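Local coordinates for CELL division control protein 6 (Pyrobaculum aerophilum, PDB 1FNN) that probably takes part in regulating DNA replication, and binds ADP and magnesium as an AAA+ ATPase of the Cdc6/Cdc18 family, at residues Leu129-Ala134 / Ile160-Val165; Tyr44-Leu49 / Gly181-Tyr186; Arg75-Asn80 / Gly92-Ser97. One frame throughout, in Å; residues are numbered along the deposited sequence.

All three contacts lie in the AAA+ ATPase core and reach one five-stranded parallel sheet. Contact 1 is the most buried. It pairs the neighbouring strands 127-132 and 160-166, chiefly through backbone hydrogen bonds. Contact 2 adjoins it through strand 46-50, which is bonded to the far side of strand 160-166. Its chemistry is mixed: an arginine between two tyrosines, a methionine and one backbone bond. Contact 3 flanks contact 1 through strand 75-80, an outermost strand. It is only partly buried, and a helix meets the strand there through apolar side chains and one water. Contacts 2 and 3 share the sheet but do not touch.

Contact 1: residues Leu129-Ala134 / Ile160-Val165; sequences LVLDDA and IALVIV
L129 lies opposite L162 in the parallel pairing of strands 127-132 and 160-166, and bonds the residues flanking it. L129 N donates to A161 O at 2.8 Å, and V163 N to L129 O at 2.9 Å. L131 N then bonds V163 O. V165 N reaches L131 O at 3.1 Å, tilted 25° from the carbonyl plane. A134 N closes the run on V165 O at 2.8 Å, beyond its strand.

On one face L131, L162 and I164 pack on helix 139-148, and L129 on V77 and I79. L162 CD1 sits 4.0 Å from L129 CD2 and equally near L131 CG. L129 and L162 lie side by side, each with CG anti to the backbone N. On the other face L61 of helix 57-68 covers V130 and V163.

At the polar end, D132 OD1 accepts D133 N at 2.8 Å and presses on V165 CG1 at 3.2 Å. OD2 is hydrogen-bonded to Y78 and T58. T58 and D132 are both magnesium-binding residues of this protein, but here the D132 side chain is about 4 Å from the ion (nearest atoms) and does not ligate it. A hydrophobic strand ending in D132, with D133 just beyond, is consistent with the Walker B motif of AAA+ ATPases.

Contact 2: residues Tyr44-Leu49 / Gly181-Tyr186; sequences YPRATL and GIMGKY
R46 meets I182 and Y186 with its guanidinium and M183 with its aliphatic chain. NE gives a weak hydrogen bond to I182 O at 3.2 Å, while I182 CG2 lies 3.3 Å from the same nitrogen. Y186 CE1 stands over the centre of one guanidinium face, and Y44 CD1 lies over the opposite face, offset toward the rim. The methyl CE of M183 touches R46 CG at 3.4 Å and Y44 OH at 3.5 Å. Y186 CB is pressed to 3.0 Å from R46 O.

R46 CG lies between the backbone N and the carbonyl carbon (chi1 52°), and the chain bends at chi2 (-55°). The side chain thus folds back over Y44, with CD above the ring centre. NH1 holds it there by donating to Y44 O at 2.8 Å. Y44 OH is hydrogen-bonded to I146 O. T48 N donates to Y186 O at 2.8 Å. T48 OG1 is buried 3.7 Å from M183 CB, with no polar partner in the model.

A type II turn from M183 to Y186 leads from helix 177-183 into strand 187-189. The T48 bond thus begins the pairing of strand 46-50 with this edge strand of the AAA+ parallel sheet.

Contact 3: residues Arg75-Asn80 / Gly92-Ser97; sequences RFVYIN and GEIARS
E93 OE2 has two partners, R96 on its own helix and a water that links it to Y78 O of the strand. R96 NH1, one turn further along the helix, lies 2.9 Å from E93 OE2. The oxygen is well out of the guanidinium plane, so this salt bridge rests on charge and no N-H points at it. E93 OE1 also lies over a face of that guanidinium, offset toward the rim. The water lies 2.8 Å from E93 OE2 and donates to it. It also donates to Y78 O at 2.7 Å. It is the polar link here, as no direct hydrogen bond joins the two segments.

The rest is mainly apolar packing. I79 CD1 touches E93 CG at 3.6 Å, and the two side chains slide past each other in opposite directions. The first torsion of E93 (chi1 177°) sets CG anti to the backbone N, beside I79 CD1. I94 CG1 meets I79 CD1 at 3.9 Å and V77 CG1 at 4.0 Å. I94 crosses the side chains of V77 and I79 at about a right angle. S97 adds its hydroxyl, with OG packed against V77 CG2 at 3.5 Å.

V77 packs on L129 and I79 on L131 of the next strand. Helix 87-97 lies over V77 and I79 of the outermost strand. F76 and Y78 point away from this helix. F76 stacks on W65, and Y78 makes a cation-pi contact with R62, both residues of helix 57-68.

The strand and the helix segment run nearly antiparallel, at 151°. After helix 87-97 the chain passes through helix 109-122 and returns as strand 127-132, parallel to strand 75-80. The contact is therefore the first half of a beta-alpha-beta crossover in the P-loop ATPase fold.

Contact 1: residues Leu129-Ala134 / Ile160-Val165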
loop_
_atom_site.group_PDB
_atom_site.type_symbol
_atom_site.label_atom_id
_atom_site.label_comp_id
_atom_site.label_asym_id
_atom_site.label_seq_id
_atom_site.Cartn_x
_atom_site.Cartn_y
_atom_site.Cartn_z
ATOM N N LEU A 129 3.961 3.994 -23.016
ATOM C CA LEU A 129 3.832 2.606 -22.623
ATOM C C LEU A 129 4.248 2.384 -21.174
ATOM O O LEU A 129 5.281 2.869 -20.694
ATOM C CB LEU A 129 4.677 1.765 -23.584
ATOM C CG LEU A 129 4.750 0.256 -23.337
ATOM C CD1 LEU A 129 3.373 -0.415 -23.497
ATOM C CD2 LEU A 129 5.782 -0.385 -24.268
ATOM N N VAL A 130 3.305 1.860 -20.388
ATOM C CA VAL A 130 3.602 1.584 -18.992
ATOM C C VAL A 130 3.663 0.060 -18.843
ATOM O O VAL A 130 2.671 -0.629 -19.126
ATOM C CB VAL A 130 2.512 2.161 -18.053
ATOM C CG1 VAL A 130 2.818 1.730 -16.624
ATOM C CG2 VAL A 130 2.455 3.696 -18.160
ATOM N N LEU A 131 4.790 -0.438 -18.341
ATOM C CA LEU A 131 4.805 -1.862 -17.960
ATOM C C LEU A 131 4.741 -1.974 -16.449
ATOM O O LEU A 131 5.792 -1.915 -15.785
ATOM C CB LEU A 131 6.082 -2.504 -18.529
ATOM C CG LEU A 131 6.254 -2.348 -20.043
ATOM C CD1 LEU A 131 7.584 -2.961 -20.501
ATOM C CD2 LEU A 131 5.095 -2.980 -20.822
ATOM N N ASP A 132 3.526 -2.041 -15.901
ATOM C CA ASP A 132 3.316 -2.070 -14.468
ATOM C C ASP A 132 3.628 -3.464 -13.920
ATOM O O ASP A 132 3.601 -4.445 -14.663
ATOM C CB ASP A 132 1.863 -1.711 -14.087
ATOM C CG ASP A 132 1.786 -1.018 -12.749
ATOM O OD1 ASP A 132 2.765 -1.098 -11.954
ATOM O OD2 ASP A 132 0.754 -0.380 -12.455
ATOM N N ASP A 133 4.070 -3.520 -12.684
ATOM C CA ASP A 133 4.536 -4.759 -12.061
ATOM C C ASP A 133 5.352 -5.609 -13.012
ATOM O O ASP A 133 5.089 -6.798 -13.190
ATOM C CB ASP A 133 3.379 -5.613 -11.520
ATOM C CG ASP A 133 2.616 -4.765 -10.506
ATOM O OD1 ASP A 133 3.290 -4.030 -9.748
ATOM O OD2 ASP A 133 1.381 -4.890 -10.537
ATOM N N ALA A 134 6.395 -4.989 -13.536
ATOM C CA ALA A 134 7.280 -5.564 -14.522
ATOM C C ALA A 134 8.250 -6.614 -14.032
ATOM O O ALA A 134 8.772 -7.355 -14.877
ATOM C CB ALA A 134 8.030 -4.413 -15.208
ATOM N N ILE A 160 8.135 6.423 -28.495
ATOM C CA ILE A 160 7.752 5.703 -27.300
ATOM C C ILE A 160 8.333 6.353 -26.041
ATOM O O ILE A 160 9.519 6.692 -26.035
ATOM C CB ILE A 160 8.254 4.250 -27.338
ATOM C CG1 ILE A 160 7.623 3.451 -28.487
ATOM C CG2 ILE A 160 7.925 3.497 -26.048
ATOM C CD1 ILE A 160 8.238 2.061 -28.642
ATOM N N ALA A 161 7.476 6.578 -25.052
ATOM C CA ALA A 161 7.919 6.985 -23.713
ATOM C C ALA A 161 7.583 5.787 -22.815
ATOM O O ALA A 161 6.482 5.218 -22.941
ATOM C CB ALA A 161 7.208 8.217 -23.248
ATOM N N LEU A 162 8.555 5.316 -22.046
ATOM C CA LEU A 162 8.379 4.037 -21.367
ATOM C C LEU A 162 8.558 4.162 -19.859
ATOM O O LEU A 162 9.581 4.699 -19.366
ATOM C CB LEU A 162 9.424 3.046 -21.906
ATOM C CG LEU A 162 9.444 1.717 -21.134
ATOM C CD1 LEU A 162 8.154 0.919 -21.338
ATOM C CD2 LEU A 162 10.672 0.900 -21.541
ATOM N N VAL A 163 7.528 3.772 -19.109
ATOM C CA VAL A 163 7.674 3.690 -17.655
ATOM C C VAL A 163 7.575 2.207 -17.266
ATOM O O VAL A 163 6.611 1.525 -17.685
ATOM C CB VAL A 163 6.595 4.488 -16.906
ATOM C CG1 VAL A 163 6.677 4.260 -15.384
ATOM C CG2 VAL A 163 6.799 5.982 -17.143
ATOM N N ILE A 164 8.511 1.718 -16.452
ATOM C CA ILE A 164 8.444 0.371 -15.910
ATOM C C ILE A 164 8.418 0.427 -14.370
ATOM O O ILE A 164 8.839 1.421 -13.749
ATOM C CB ILE A 164 9.605 -0.538 -16.329
ATOM C CG1 ILE A 164 10.889 -0.123 -15.616
ATOM C CG2 ILE A 164 9.792 -0.520 -17.845
ATOM C CD1 ILE A 164 12.056 -1.057 -15.926
ATOM N N VAL A 165 7.696 -0.529 -13.801
ATOM C CA VAL A 165 7.392 -0.505 -12.384
ATOM C C VAL A 165 7.831 -1.781 -11.666
ATOM O O VAL A 165 7.624 -2.878 -12.155
ATOM C CB VAL A 165 5.879 -0.311 -12.169
ATOM C CG1 VAL A 165 5.560 -0.246 -10.678
ATOM C CG2 VAL A 165 5.318 0.933 -12.841
#

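Contact 2: residues Tyr44-Leu49 / Gly181-Tyr186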
loop_
_atom_site.group_PDB
_atom_site.type_symbol
_atom_site.label_atom_id
_atom_site.label_comp_id
_atom_site.label_asym_id
_atom_site.label_seq_id
_atom_site.Cartn_x
_atom_site.Cartn_y
_atom_site.Cartn_z
ATOM N N TYR A 44 13.747 10.150 -26.089
ATOM C CA TYR A 44 13.118 8.974 -25.529
ATOM C C TYR A 44 13.038 9.079 -24.009
ATOM O O TYR A 44 14.022 8.819 -23.326
ATOM C CB TYR A 44 13.989 7.782 -25.907
ATOM C CG TYR A 44 13.633 6.436 -25.321
ATOM C CD1 TYR A 44 14.637 5.472 -25.209
ATOM C CD2 TYR A 44 12.355 6.110 -24.882
ATOM C CE1 TYR A 44 14.367 4.219 -24.679
ATOM C CE2 TYR A 44 12.088 4.868 -24.355
ATOM C CZ TYR A 44 13.085 3.930 -24.254
ATOM O OH TYR A 44 12.822 2.688 -23.729
ATOM N N PRO A 45 11.870 9.410 -23.494
ATOM C CA PRO A 45 11.679 9.505 -22.049
ATOM C C PRO A 45 11.505 8.126 -21.450
ATOM O O PRO A 45 10.752 7.311 -21.993
ATOM C CB PRO A 45 10.426 10.328 -21.886
ATOM C CG PRO A 45 9.968 10.726 -23.242
ATOM C CD PRO A 45 10.647 9.827 -24.211
ATOM N N ARG A 46 12.227 7.816 -20.366
ATOM C CA ARG A 46 11.999 6.561 -19.672
ATOM C C ARG A 46 12.239 6.735 -18.168
ATOM O O ARG A 46 13.014 7.630 -17.798
ATOM C CB ARG A 46 12.673 5.364 -20.268
ATOM C CG ARG A 46 14.133 5.314 -20.597
ATOM C CD ARG A 46 14.647 6.427 -21.516
ATOM N NE ARG A 46 16.053 6.231 -21.730
ATOM C CZ ARG A 46 16.969 7.005 -22.264
ATOM N NH1 ARG A 46 16.663 8.208 -22.721
ATOM N NH2 ARG A 46 18.195 6.499 -22.306
ATOM N N ALA A 47 11.374 6.118 -17.341
ATOM C CA ALA A 47 11.551 6.142 -15.888
ATOM C C ALA A 47 11.265 4.738 -15.322
ATOM O O ALA A 47 10.513 3.961 -15.904
ATOM C CB ALA A 47 10.555 7.094 -15.246
ATOM N N THR A 48 11.743 4.475 -14.114
ATOM C CA THR A 48 11.480 3.247 -13.379
ATOM C C THR A 48 10.920 3.659 -12.030
ATOM O O THR A 48 11.521 4.577 -11.460
ATOM C CB THR A 48 12.755 2.406 -13.160
ATOM O OG1 THR A 48 13.290 2.031 -14.422
ATOM C CG2 THR A 48 12.454 1.138 -12.382
ATOM N N LEU A 49 9.755 3.155 -11.668
ATOM C CA LEU A 49 9.131 3.487 -10.395
ATOM C C LEU A 49 9.363 2.309 -9.428
ATOM O O LEU A 49 9.055 1.170 -9.820
ATOM C CB LEU A 49 7.617 3.703 -10.563
ATOM C CG LEU A 49 7.154 4.661 -11.684
ATOM C CD1 LEU A 49 5.647 4.889 -11.539
ATOM C CD2 LEU A 49 7.888 6.000 -11.717
ATOM N N GLY A 181 21.599 0.228 -18.675
ATOM C CA GLY A 181 22.091 1.554 -18.989
ATOM C C GLY A 181 21.016 2.544 -19.403
ATOM O O GLY A 181 21.071 3.726 -19.045
ATOM N N ILE A 182 20.009 2.102 -20.146
ATOM C CA ILE A 182 18.927 2.985 -20.599
ATOM C C ILE A 182 18.046 3.503 -19.483
ATOM O O ILE A 182 17.695 4.688 -19.448
ATOM C CB ILE A 182 18.118 2.225 -21.660
ATOM C CG1 ILE A 182 19.052 1.811 -22.803
ATOM C CG2 ILE A 182 16.941 3.064 -22.136
ATOM C CD1 ILE A 182 18.482 0.811 -23.779
ATOM N N MET A 183 17.608 2.699 -18.536
ATOM C CA MET A 183 16.703 3.075 -17.468
ATOM C C MET A 183 17.269 3.623 -16.161
ATOM O O MET A 183 16.447 3.967 -15.281
ATOM C CB MET A 183 15.981 1.778 -16.992
ATOM C CG MET A 183 15.327 1.043 -18.172
ATOM S SD MET A 183 13.926 2.028 -18.738
ATOM C CE MET A 183 14.000 1.918 -20.494
ATOM N N GLY A 184 18.551 3.432 -15.893
ATOM C CA GLY A 184 19.111 3.775 -14.596
ATOM C C GLY A 184 19.291 5.279 -14.498
ATOM O O GLY A 184 19.473 5.984 -15.487
ATOM N N LYS A 185 19.030 5.809 -13.315
ATOM C CA LYS A 185 19.091 7.237 -13.067
ATOM C C LYS A 185 17.866 7.983 -13.571
ATOM O O LYS A 185 17.893 9.227 -13.622
ATOM C CB LYS A 185 20.375 7.878 -13.599
ATOM C CG LYS A 185 20.818 9.035 -12.690
ATOM C CD LYS A 185 22.345 9.120 -12.691
ATOM C CE LYS A 185 22.863 9.440 -11.296
ATOM N NZ LYS A 185 24.315 9.128 -11.173
ATOM N N TYR A 186 16.851 7.270 -14.059
ATOM C CA TYR A 186 15.532 7.891 -14.145
ATOM C C TYR A 186 14.716 7.026 -13.163
ATOM O O TYR A 186 13.905 6.234 -13.617
ATOM C CB TYR A 186 14.945 7.976 -15.548
ATOM C CG TYR A 186 15.806 8.727 -16.543
ATOM C CD1 TYR A 186 16.451 8.087 -17.592
ATOM C CD2 TYR A 186 15.969 10.105 -16.417
ATOM C CE1 TYR A 186 17.241 8.791 -18.501
ATOM C CE2 TYR A 186 16.749 10.831 -17.305
ATOM C CZ TYR A 186 17.377 10.158 -18.340
ATOM O OH TYR A 186 18.141 10.904 -19.203
#

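Contact 3: residues Arg75-Asn80 / Gly92-Ser97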
loop_
_atom_site.group_PDB
_atom_site.type_symbol
_atom_site.label_atom_id
_atom_site.label_comp_id
_atom_site.label_asym_id
_atom_site.label_seq_id
_atom_site.Cartn_x
_atom_site.Cartn_y
_atom_site.Cartn_z
ATOM N N ARG A 75 -0.726 8.098 -27.034
ATOM C CA ARG A 75 -1.712 7.098 -26.578
ATOM C C ARG A 75 -1.201 6.400 -25.306
ATOM O O ARG A 75 -0.050 5.947 -25.323
ATOM C CB ARG A 75 -1.832 5.989 -27.643
ATOM C CG ARG A 75 -2.023 6.600 -29.040
ATOM C CD ARG A 75 -3.460 7.011 -29.258
ATOM N NE ARG A 75 -3.677 7.119 -30.715
ATOM C CZ ARG A 75 -4.339 6.298 -31.527
ATOM N NH1 ARG A 75 -4.926 5.202 -31.098
ATOM N NH2 ARG A 75 -4.379 6.643 -32.808
ATOM N N PHE A 76 -1.998 6.327 -24.256
ATOM C CA PHE A 76 -1.561 5.702 -23.011
ATOM C C PHE A 76 -1.855 4.204 -23.073
ATOM O O PHE A 76 -3.019 3.861 -23.283
ATOM C CB PHE A 76 -2.414 6.288 -21.885
ATOM C CG PHE A 76 -2.144 5.782 -20.496
ATOM C CD1 PHE A 76 -0.867 5.715 -19.979
ATOM C CD2 PHE A 76 -3.197 5.384 -19.699
ATOM C CE1 PHE A 76 -0.651 5.251 -18.682
ATOM C CE2 PHE A 76 -2.991 4.922 -18.413
ATOM C CZ PHE A 76 -1.712 4.852 -17.891
ATOM N N VAL A 77 -0.841 3.380 -23.135
ATOM C CA VAL A 77 -0.956 1.946 -23.300
ATOM C C VAL A 77 -0.502 1.256 -22.003
ATOM O O VAL A 77 0.688 1.189 -21.681
ATOM C CB VAL A 77 -0.158 1.471 -24.530
ATOM C CG1 VAL A 77 -0.265 -0.055 -24.602
ATOM C CG2 VAL A 77 -0.741 2.064 -25.843
ATOM N N TYR A 78 -1.487 0.973 -21.167
ATOM C CA TYR A 78 -1.172 0.449 -19.821
ATOM C C TYR A 78 -1.103 -1.066 -19.852
ATOM O O TYR A 78 -2.085 -1.757 -20.167
ATOM C CB TYR A 78 -2.212 1.003 -18.855
ATOM C CG TYR A 78 -1.996 0.422 -17.456
ATOM C CD1 TYR A 78 -1.106 1.020 -16.573
ATOM C CD2 TYR A 78 -2.692 -0.721 -17.076
ATOM C CE1 TYR A 78 -0.910 0.493 -15.314
ATOM C CE2 TYR A 78 -2.505 -1.264 -15.809
ATOM C CZ TYR A 78 -1.609 -0.642 -14.941
ATOM O OH TYR A 78 -1.416 -1.163 -13.704
ATOM N N ILE A 79 0.046 -1.627 -19.453
ATOM C CA ILE A 79 0.228 -3.071 -19.470
ATOM C C ILE A 79 0.396 -3.580 -18.032
ATOM O O ILE A 79 1.415 -3.279 -17.410
ATOM C CB ILE A 79 1.409 -3.573 -20.280
ATOM C CG1 ILE A 79 1.431 -3.158 -21.753
ATOM C CG2 ILE A 79 1.477 -5.127 -20.257
ATOM C CD1 ILE A 79 0.127 -3.512 -22.479
ATOM N N ASN A 80 -0.591 -4.331 -17.545
ATOM C CA ASN A 80 -0.424 -4.864 -16.165
ATOM C C ASN A 80 0.367 -6.152 -16.267
ATOM O O ASN A 80 -0.186 -7.191 -16.668
ATOM C CB ASN A 80 -1.802 -5.078 -15.552
ATOM C CG ASN A 80 -1.799 -5.788 -14.215
ATOM O OD1 ASN A 80 -0.761 -6.245 -13.733
ATOM N ND2 ASN A 80 -2.989 -5.867 -13.630
ATOM N N GLY A 92 -0.057 -8.555 -27.835
ATOM C CA GLY A 92 -1.478 -8.623 -28.078
ATOM C C GLY A 92 -2.251 -7.501 -27.384
ATOM O O GLY A 92 -3.183 -6.918 -27.964
ATOM N N GLU A 93 -1.931 -7.215 -26.113
ATOM C CA GLU A 93 -2.625 -6.146 -25.401
ATOM C C GLU A 93 -2.237 -4.776 -25.949
ATOM O O GLU A 93 -3.121 -3.959 -26.237
ATOM C CB GLU A 93 -2.393 -6.249 -23.890
ATOM C CG GLU A 93 -3.039 -5.127 -23.082
ATOM C CD GLU A 93 -4.551 -5.081 -23.226
ATOM O OE1 GLU A 93 -5.088 -6.052 -23.817
ATOM O OE2 GLU A 93 -5.182 -4.093 -22.758
ATOM N N ILE A 94 -0.986 -4.589 -26.384
ATOM C CA ILE A 94 -0.569 -3.337 -27.011
ATOM C C ILE A 94 -1.314 -3.135 -28.321
ATOM O O ILE A 94 -1.819 -2.070 -28.666
ATOM C CB ILE A 94 0.950 -3.373 -27.324
ATOM C CG1 ILE A 94 1.722 -3.245 -26.013
ATOM C CG2 ILE A 94 1.398 -2.260 -28.272
ATOM C CD1 ILE A 94 3.217 -3.490 -26.104
ATOM N N ALA A 95 -1.385 -4.234 -29.097
ATOM C CA ALA A 95 -2.085 -4.207 -30.383
ATOM C C ALA A 95 -3.561 -3.888 -30.241
ATOM O O ALA A 95 -4.216 -3.139 -30.998
ATOM C CB ALA A 95 -1.890 -5.599 -31.010
ATOM N N ARG A 96 -4.180 -4.503 -29.229
ATOM C CA ARG A 96 -5.579 -4.192 -28.944
ATOM C C ARG A 96 -5.740 -2.744 -28.518
ATOM O O ARG A 96 -6.638 -2.024 -28.979
ATOM C CB ARG A 96 -6.061 -5.139 -27.851
ATOM C CG ARG A 96 -7.560 -5.122 -27.617
ATOM C CD ARG A 96 -7.921 -5.819 -26.314
ATOM N NE ARG A 96 -8.315 -4.907 -25.260
ATOM C CZ ARG A 96 -7.727 -3.845 -24.755
ATOM N NH1 ARG A 96 -6.552 -3.389 -25.176
ATOM N NH2 ARG A 96 -8.296 -3.157 -23.772
ATOM N N SER A 97 -4.815 -2.271 -27.661
ATOM C CA SER A 97 -4.968 -0.884 -27.186
ATOM C C SER A 97 -4.731 0.097 -28.314
ATOM O O SER A 97 -5.368 1.144 -28.366
ATOM C CB SER A 97 -4.026 -0.646 -25.986
ATOM O OG SER A 97 -3.951 0.784 -25.810
HETATM O O HOH W 1 -4.207 -1.660 -21.849
#